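Local atomic coordinates of Zn-dependent hydrolase, glyoxylase (PDB entry 6T5K), a protein that probably hydrolyses the amide bond of beta-lactam antibiotics, carbapenems among them, as a zinc-dependent class B metallo-beta-lactamase. Residues Y158-G170 and D196-I209. Sequence-based numbering, arbitrary orientation.
Sequences YFGEGHTQDNVIG and DANVEAWPVTVNKI. With ZN (zinc ion), chain G; EDO (1,2-ethanediol), chain B.
H163, a zinc ligand, lays its backbone over one face of the W202 indole in an arrangement that illustrates how the alpha-beta/beta-alpha fold of metallo-beta-lactamases seats a metal-binding loop on an outer-layer helix and the loop leading into it. Four direct hydrogen bonds join residues 159-162 to N198, T205 and K208. Ahead of the helix, N198 N gives a nearly straight bond (162°) to G162 O in the carbonyl plane, while its side-chain amide bonds to both segments: ND2 reaches E161 OE1 from above the carboxylate plane at 2.9 Å, and OD1 caps the helix start by accepting from A201 N. With CG anti to the backbone N (chi1 -180°), the amide of N198 is directed at E161, the two planes standing 84° apart. One and two turns further on, T205 OG1 donates to E161 O (2.7 Å), and K208 NZ, its chain bent at chi3, comes down on F159 O from above the carbonyl plane.

Apolar contacts come from I209 and W202. I209 CG1 lies over one face of the F159 ring, 3.9 Å from its centroid, and I209 CD1 touches I169 CG2. The W202 indole also carries G162 on the face that meets H163, with G162 CA in CH-pi contact with the five-membered ring; W202 NE1 is bonded to L183 O.

Around the metal, H100 and H102 join H163 on the zinc ion, and D196 OD2 holds H102 NE2 as a second-shell partner. Water 1 bridges H163 O and D196 N; water 2 links Q165 N to D196 O. H163 NE2 meets the zinc ion at 2.0 Å, while W202 CH2 approaches the imidazole at its edge and sits 3.7 Å from H163 CB.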
ATOM      1  N   TYR A 158      -9.565  -2.898   7.767  1.00 14.31           N
ATOM      2  CA  TYR A 158      -9.006  -4.095   8.380  1.00 15.26           C
ATOM      3  C   TYR A 158      -9.966  -5.267   8.202  1.00 14.94           C
ATOM      4  O   TYR A 158     -11.125  -5.204   8.632  1.00 15.98           O
ATOM      5  CB  TYR A 158      -8.744  -3.845   9.867  1.00 16.36           C
ATOM      6  CG  TYR A 158      -8.093  -4.991  10.563  1.00 15.43           C
ATOM      7  CD1 TYR A 158      -6.766  -5.343  10.280  1.00 15.16           C
ATOM      8  CD2 TYR A 158      -8.794  -5.738  11.513  1.00 15.63           C
ATOM      9  CE1 TYR A 158      -6.158  -6.397  10.908  1.00 15.55           C
ATOM     10  CE2 TYR A 158      -8.187  -6.804  12.161  1.00 15.01           C
ATOM     11  CZ  TYR A 158      -6.873  -7.117  11.857  1.00 14.85           C
ATOM     12  OH  TYR A 158      -6.284  -8.159  12.493  1.00 16.84           O
ATOM     13  N   PHE A 159      -9.465  -6.336   7.606  1.00 15.33           N
ATOM     14  CA  PHE A 159     -10.228  -7.552   7.395  1.00 14.51           C
ATOM     15  C   PHE A 159      -9.678  -8.740   8.165  1.00 15.74           C
ATOM     16  O   PHE A 159     -10.239  -9.841   8.041  1.00 16.45           O
ATOM     17  CB  PHE A 159     -10.218  -7.901   5.914  1.00 14.40           C
ATOM     18  CG  PHE A 159     -11.134  -7.060   5.086  1.00 15.33           C
ATOM     19  CD1 PHE A 159     -12.482  -7.335   5.021  1.00 16.19           C
ATOM     20  CD2 PHE A 159     -10.640  -5.986   4.360  1.00 14.74           C
ATOM     21  CE1 PHE A 159     -13.324  -6.579   4.237  1.00 16.66           C
ATOM     22  CE2 PHE A 159     -11.488  -5.237   3.545  1.00 15.49           C
ATOM     23  CZ  PHE A 159     -12.825  -5.516   3.510  1.00 16.07           C
ATOM     24  N   GLY A 160      -8.628  -8.555   8.958  1.00 14.17           N
ATOM     25  CA  GLY A 160      -8.040  -9.633   9.721  1.00 13.72           C
ATOM     26  C   GLY A 160      -6.569  -9.828   9.418  1.00 13.70           C
ATOM     27  O   GLY A 160      -5.959  -9.119   8.620  1.00 14.44           O
ATOM     28  N   GLU A 161      -6.001 -10.804  10.105  1.00 14.24           N
ATOM     29  CA  GLU A 161      -4.562 -11.039  10.058  1.00 14.05           C
ATOM     30  C   GLU A 161      -4.145 -11.798   8.787  1.00 14.25           C
ATOM     31  O   GLU A 161      -4.924 -12.500   8.150  1.00 14.02           O
ATOM     32  CB  GLU A 161      -4.141 -11.820  11.299  1.00 14.21           C
ATOM     33  CG  GLU A 161      -4.572 -11.177  12.608  1.00 14.25           C
ATOM     34  CD  GLU A 161      -3.792 -11.678  13.818  1.00 15.29           C
ATOM     35  OE1 GLU A 161      -2.898 -12.562  13.664  1.00 15.81           O
ATOM     36  OE2 GLU A 161      -4.060 -11.164  14.932  1.00 15.45           O
ATOM     37  N   GLY A 162      -2.869 -11.653   8.430  1.00 14.39           N
ATOM     38  CA  GLY A 162      -2.323 -12.388   7.312  1.00 14.58           C
ATOM     39  C   GLY A 162      -0.819 -12.270   7.274  1.00 14.27           C
ATOM     40  O   GLY A 162      -0.101 -12.915   8.037  1.00 16.05           O
ATOM     41  N   HIS A 163      -0.344 -11.420   6.379  1.00 14.48           N
ATOM     42  CA  HIS A 163       1.082 -11.120   6.324  1.00 14.40           C
ATOM     43  C   HIS A 163       1.589 -10.625   7.670  1.00 15.78           C
ATOM     44  O   HIS A 163       2.680 -11.000   8.118  1.00 14.95           O
ATOM     45  CB  HIS A 163       1.316 -10.052   5.258  1.00 15.38           C
ATOM     46  CG  HIS A 163       2.702  -9.515   5.264  1.00 15.40           C
ATOM     47  ND1 HIS A 163       3.799 -10.243   4.851  1.00 16.38           N
ATOM     48  CD2 HIS A 163       3.176  -8.315   5.658  1.00 16.19           C
ATOM     49  CE1 HIS A 163       4.888  -9.507   4.975  1.00 17.18           C
ATOM     50  NE2 HIS A 163       4.538  -8.333   5.461  1.00 15.88           N
ATOM     51  N   THR A 164       0.796  -9.799   8.341  1.00 14.05           N
ATOM     52  CA  THR A 164       1.030  -9.442   9.736  1.00 13.76           C
ATOM     53  C   THR A 164      -0.318  -9.406  10.455  1.00 13.15           C
ATOM     54  O   THR A 164      -1.387  -9.535   9.837  1.00 15.35           O
ATOM     55  CB  THR A 164       1.702  -8.073   9.908  1.00 15.67           C
ATOM     56  OG1 THR A 164       0.893  -7.086   9.265  1.00 15.96           O
ATOM     57  CG2 THR A 164       3.113  -8.071   9.344  1.00 16.09           C
ATOM     58  N   GLN A 165      -0.280  -9.230  11.778  1.00 14.67           N
ATOM     59  CA  GLN A 165      -1.531  -9.154  12.517  1.00 15.00           C
ATOM     60  C   GLN A 165      -2.312  -7.886  12.228  1.00 14.48           C
ATOM     61  O   GLN A 165      -3.540  -7.884  12.384  1.00 16.52           O
ATOM     62  CB  GLN A 165      -1.307  -9.245  14.019  1.00 15.14           C
ATOM     63  CG  GLN A 165      -0.390  -8.177  14.608  1.00 16.76           C
ATOM     64  CD  GLN A 165      -0.394  -8.189  16.096  1.00 19.59           C
ATOM     65  OE1 GLN A 165       0.552  -8.640  16.724  1.00 22.90           O
ATOM     66  NE2 GLN A 165      -1.445  -7.697  16.673  1.00 18.86           N
ATOM     67  N   ASP A 166      -1.629  -6.812  11.803  1.00 15.01           N
ATOM     68  CA  ASP A 166      -2.196  -5.476  11.698  1.00 13.82           C
ATOM     69  C   ASP A 166      -2.454  -5.034  10.257  1.00 14.00           C
ATOM     70  O   ASP A 166      -2.827  -3.871  10.055  1.00 15.69           O
ATOM     71  CB  ASP A 166      -1.254  -4.474  12.367  1.00 13.78           C
ATOM     72  CG  ASP A 166       0.135  -4.440  11.711  1.00 15.35           C
ATOM     73  OD1 ASP A 166       0.678  -5.511  11.361  1.00 15.55           O
ATOM     74  OD2 ASP A 166       0.686  -3.314  11.570  1.00 15.31           O
ATOM     75  N   ASN A 167      -2.202  -5.885   9.290  1.00 15.06           N
ATOM     76  CA  ASN A 167      -2.295  -5.436   7.919  1.00 14.61           C
ATOM     77  C   ASN A 167      -3.676  -4.961   7.476  1.00 14.12           C
ATOM     78  O   ASN A 167      -4.637  -5.540   7.828  1.00 15.36           O
ATOM     79  CB  ASN A 167      -1.633  -6.409   6.935  1.00 15.51           C
ATOM     80  CG  ASN A 167      -2.137  -7.851   7.051  1.00 18.22           C
ATOM     81  OD1 ASN A 167      -1.486  -8.773   6.644  1.00 25.41           O
ATOM     82  ND2 ASN A 167      -3.271  -7.992   7.532  1.00 24.34           N
ATOM     83  N   VAL A 168      -3.696  -3.879   6.708  1.00 14.55           N
ATOM     84  CA  VAL A 168      -4.920  -3.291   6.194  1.00 13.62           C
ATOM     85  C   VAL A 168      -4.803  -3.122   4.696  1.00 13.61           C
ATOM     86  O   VAL A 168      -3.706  -3.125   4.139  1.00 14.65           O
ATOM     87  CB  VAL A 168      -5.299  -1.943   6.843  1.00 13.86           C
ATOM     88  CG1 VAL A 168      -5.554  -2.173   8.318  1.00 15.19           C
ATOM     89  CG2 VAL A 168      -4.188  -0.932   6.664  1.00 15.29           C
ATOM     90  N   ILE A 169      -5.954  -2.939   4.053  1.00 14.08           N
ATOM     91  CA  ILE A 169      -5.987  -2.660   2.625  1.00 13.91           C
ATOM     92  C   ILE A 169      -6.425  -1.224   2.390  1.00 13.88           C
ATOM     93  O   ILE A 169      -7.056  -0.575   3.248  1.00 14.48           O
ATOM     94  CB  ILE A 169      -6.820  -3.667   1.801  1.00 14.43           C
ATOM     95  CG1 ILE A 169      -8.286  -3.691   2.235  1.00 14.85           C
ATOM     96  CG2 ILE A 169      -6.193  -5.029   1.948  1.00 14.06           C
ATOM     97  CD1 ILE A 169      -9.086  -2.547   1.684  1.00 16.00           C
ATOM     98  N   GLY A 170      -6.165  -0.764   1.159  1.00 13.44           N
ATOM     99  CA  GLY A 170      -6.748   0.469   0.675  1.00 13.58           C
ATOM    100  C   GLY A 170      -7.640   0.161  -0.508  1.00 13.95           C
ATOM    101  O   GLY A 170      -7.264  -0.610  -1.389  1.00 15.04           O
ATOM    102  N   ASP A 196       6.332 -12.703  10.664  1.00 19.01           N
ATOM    103  CA  ASP A 196       5.310 -12.044  11.463  1.00 16.38           C
ATOM    104  C   ASP A 196       3.893 -12.445  11.030  1.00 15.92           C
ATOM    105  O   ASP A 196       2.906 -11.811  11.422  1.00 16.62           O
ATOM    106  CB  ASP A 196       5.485 -10.527  11.416  1.00 17.08           C
ATOM    107  CG  ASP A 196       6.771 -10.067  12.085  1.00 18.28           C
ATOM    108  OD1 ASP A 196       7.106 -10.648  13.153  1.00 19.96           O
ATOM    109  OD2 ASP A 196       7.410  -9.107  11.556  1.00 19.16           O
ATOM    110  N   ALA A 197       3.780 -13.511  10.258  1.00 16.02           N
ATOM    111  CA  ALA A 197       2.531 -13.867   9.605  1.00 15.84           C
ATOM    112  C   ALA A 197       1.647 -14.758  10.469  1.00 15.50           C
ATOM    113  O   ALA A 197       2.112 -15.468  11.365  1.00 17.15           O
ATOM    114  CB  ALA A 197       2.801 -14.578   8.270  1.00 16.28           C
ATOM    115  N   ASN A 198       0.347 -14.713  10.162  1.00 15.59           N
ATOM    116  CA  ASN A 198      -0.653 -15.641  10.694  1.00 15.71           C
ATOM    117  C   ASN A 198      -1.208 -16.362   9.467  1.00 14.61           C
ATOM    118  O   ASN A 198      -2.121 -15.863   8.785  1.00 14.76           O
ATOM    119  CB  ASN A 198      -1.736 -14.888  11.431  1.00 16.31           C
ATOM    120  CG  ASN A 198      -2.785 -15.800  12.002  1.00 15.68           C
ATOM    121  OD1 ASN A 198      -2.940 -16.954  11.584  1.00 15.03           O
ATOM    122  ND2 ASN A 198      -3.504 -15.295  12.982  1.00 15.81           N
ATOM    123  N   VAL A 199      -0.611 -17.517   9.157  1.00 15.17           N
ATOM    124  CA  VAL A 199      -1.005 -18.243   7.955  1.00 16.00           C
ATOM    125  C   VAL A 199      -2.343 -18.957   8.110  1.00 15.63           C
ATOM    126  O   VAL A 199      -2.950 -19.322   7.101  1.00 17.09           O
ATOM    127  CB  VAL A 199       0.076 -19.216   7.444  1.00 17.22           C
ATOM    128  CG1 VAL A 199       1.329 -18.467   7.066  1.00 17.03           C
ATOM    129  CG2 VAL A 199       0.371 -20.331   8.434  1.00 19.07           C
ATOM    130  N   GLU A 200      -2.825 -19.151   9.344  1.00 16.12           N
ATOM    131  CA  GLU A 200      -4.174 -19.688   9.515  1.00 14.60           C
ATOM    132  C   GLU A 200      -5.210 -18.653   9.148  1.00 16.11           C
ATOM    133  O   GLU A 200      -6.178 -18.958   8.444  1.00 16.54           O
ATOM    134  CB  GLU A 200      -4.374 -20.127  10.960  1.00 16.47           C
ATOM    135  CG  GLU A 200      -3.569 -21.355  11.335  1.00 16.17           C
ATOM    136  CD  GLU A 200      -2.088 -21.120  11.490  1.00 16.88           C
ATOM    137  OE1 GLU A 200      -1.716 -20.070  12.040  1.00 18.35           O
ATOM    138  OE2 GLU A 200      -1.296 -22.031  11.090  1.00 19.67           O
ATOM    139  N   ALA A 201      -4.995 -17.408   9.579  1.00 14.67           N
ATOM    140  CA  ALA A 201      -5.968 -16.358   9.304  1.00 14.62           C
ATOM    141  C   ALA A 201      -5.922 -15.919   7.856  1.00 16.36           C
ATOM    142  O   ALA A 201      -6.932 -15.458   7.329  1.00 16.67           O
ATOM    143  CB  ALA A 201      -5.698 -15.144  10.185  1.00 15.62           C
ATOM    144  N   TRP A 202      -4.743 -15.976   7.237  1.00 14.17           N
ATOM    145  CA  TRP A 202      -4.512 -15.332   5.945  1.00 14.45           C
ATOM    146  C   TRP A 202      -5.556 -15.666   4.899  1.00 14.55           C
ATOM    147  O   TRP A 202      -6.123 -14.731   4.313  1.00 14.42           O
ATOM    148  CB  TRP A 202      -3.107 -15.721   5.470  1.00 14.23           C
ATOM    149  CG  TRP A 202      -2.484 -14.782   4.468  1.00 13.09           C
ATOM    150  CD1 TRP A 202      -3.105 -14.104   3.435  1.00 15.30           C
ATOM    151  CD2 TRP A 202      -1.095 -14.447   4.377  1.00 15.33           C
ATOM    152  NE1 TRP A 202      -2.180 -13.377   2.722  1.00 15.20           N
ATOM    153  CE2 TRP A 202      -0.949 -13.548   3.294  1.00 14.70           C
ATOM    154  CE3 TRP A 202       0.038 -14.793   5.123  1.00 16.03           C
ATOM    155  CZ2 TRP A 202       0.282 -13.019   2.936  1.00 16.49           C
ATOM    156  CZ3 TRP A 202       1.248 -14.274   4.745  1.00 15.34           C
ATOM    157  CH2 TRP A 202       1.358 -13.391   3.681  1.00 15.76           C
ATOM    158  N   PRO A 203      -5.869 -16.935   4.615  1.00 15.20           N
ATOM    159  CA  PRO A 203      -6.857 -17.188   3.557  1.00 15.40           C
ATOM    160  C   PRO A 203      -8.241 -16.703   3.947  1.00 15.00           C
ATOM    161  O   PRO A 203      -9.027 -16.325   3.063  1.00 15.43           O
ATOM    162  CB  PRO A 203      -6.829 -18.711   3.375  1.00 16.69           C
ATOM    163  CG  PRO A 203      -6.312 -19.265   4.671  1.00 17.36           C
ATOM    164  CD  PRO A 203      -5.318 -18.186   5.173  1.00 16.61           C
ATOM    165  N   VAL A 204      -8.577 -16.766   5.235  1.00 15.62           N
ATOM    166  CA  VAL A 204      -9.875 -16.290   5.700  1.00 15.00           C
ATOM    167  C   VAL A 204      -9.994 -14.790   5.464  1.00 15.83           C
ATOM    168  O   VAL A 204     -11.014 -14.301   4.972  1.00 17.33           O
ATOM    169  CB  VAL A 204     -10.063 -16.644   7.188  1.00 16.94           C
ATOM    170  CG1 VAL A 204     -11.372 -16.081   7.757  1.00 17.48           C
ATOM    171  CG2 VAL A 204     -10.008 -18.156   7.385  1.00 19.08           C
ATOM    172  N   THR A 205      -8.964 -14.036   5.860  1.00 14.05           N
ATOM    173  CA  THR A 205      -8.925 -12.599   5.610  1.00 13.47           C
ATOM    174  C   THR A 205      -9.052 -12.278   4.132  1.00 12.61           C
ATOM    175  O   THR A 205      -9.831 -11.401   3.743  1.00 14.40           O
ATOM    176  CB  THR A 205      -7.607 -12.081   6.168  1.00 14.63           C
ATOM    177  OG1 THR A 205      -7.597 -12.351   7.577  1.00 15.46           O
ATOM    178  CG2 THR A 205      -7.431 -10.594   5.881  1.00 15.32           C
ATOM    179  N   VAL A 206      -8.298 -12.993   3.286  1.00 13.31           N
ATOM    180  CA  VAL A 206      -8.355 -12.686   1.862  1.00 14.16           C
ATOM    181  C   VAL A 206      -9.726 -13.009   1.279  1.00 14.27           C
ATOM    182  O   VAL A 206     -10.219 -12.294   0.403  1.00 14.58           O
ATOM    183  CB  VAL A 206      -7.187 -13.327   1.097  1.00 13.69           C
ATOM    184  CG1 VAL A 206      -7.337 -13.092  -0.399  1.00 15.91           C
ATOM    185  CG2 VAL A 206      -5.897 -12.701   1.624  1.00 16.72           C
ATOM    186  N   ASN A 207     -10.357 -14.095   1.709  1.00 13.98           N
ATOM    187  CA  ASN A 207     -11.675 -14.367   1.186  1.00 14.21           C
ATOM    188  C   ASN A 207     -12.659 -13.273   1.597  1.00 14.96           C
ATOM    189  O   ASN A 207     -13.583 -12.950   0.823  1.00 15.02           O
ATOM    190  CB  ASN A 207     -12.190 -15.727   1.650  1.00 17.27           C
ATOM    191  CG  ASN A 207     -13.437 -16.158   0.880  1.00 20.93           C
ATOM    192  OD1 ASN A 207     -14.562 -15.927   1.309  1.00 22.51           O
ATOM    193  ND2 ASN A 207     -13.232 -16.702  -0.310  1.00 23.55           N
ATOM    194  N   LYS A 208     -12.487 -12.693   2.799  1.00 15.49           N
ATOM    195  CA  LYS A 208     -13.378 -11.606   3.193  1.00 15.21           C
ATOM    196  C   LYS A 208     -13.220 -10.443   2.224  1.00 13.82           C
ATOM    197  O   LYS A 208     -14.198  -9.785   1.842  1.00 15.49           O
ATOM    198  CB  LYS A 208     -13.157 -11.117   4.609  1.00 15.88           C
ATOM    199  CG  LYS A 208     -13.546 -12.141   5.626  1.00 18.23           C
ATOM    200  CD  LYS A 208     -13.099 -11.750   6.987  1.00 23.26           C
ATOM    201  CE  LYS A 208     -13.706 -10.471   7.373  0.80 30.14           C
ATOM    202  NZ  LYS A 208     -13.052  -9.873   8.597  0.80 34.37           N
ATOM    203  N   ILE A 209     -11.971 -10.185   1.791  1.00 13.62           N
ATOM    204  CA  ILE A 209     -11.682  -9.103   0.839  1.00 13.44           C
ATOM    205  C   ILE A 209     -12.331  -9.384  -0.510  1.00 13.87           C
ATOM    206  O   ILE A 209     -12.987  -8.523  -1.097  1.00 15.37           O
ATOM    207  CB  ILE A 209     -10.157  -8.915   0.690  1.00 15.57           C
ATOM    208  CG1 ILE A 209      -9.574  -8.404   2.028  1.00 15.45           C
ATOM    209  CG2 ILE A 209      -9.811  -7.913  -0.424  1.00 16.72           C
ATOM    210  CD1 ILE A 209      -8.087  -8.470   2.122  1.00 17.73           C
TER
HETATM  211 ZN    ZN G1206       5.638  -6.675   5.738  0.97 18.36          ZN
HETATM  212  C1  EDO B1201       0.600 -12.846  13.690  1.00 20.33           C
HETATM  213  O1  EDO B1201      -0.426 -13.548  14.388  1.00 20.33           O
HETATM  214  C2  EDO B1201       1.953 -13.186  14.259  1.00 22.55           C
HETATM  215  O2  EDO B1201       1.891 -13.009  15.675  1.00 26.71           O
HETATM  216  O   HOH W   1       5.455 -11.600   7.989  1.00 19.49           O
HETATM  217  O   HOH W   2       2.304  -9.555  12.895  1.00 17.66           O
HETATM  218  O   HOH W   3       6.842  -6.300   4.318  1.00 25.88           O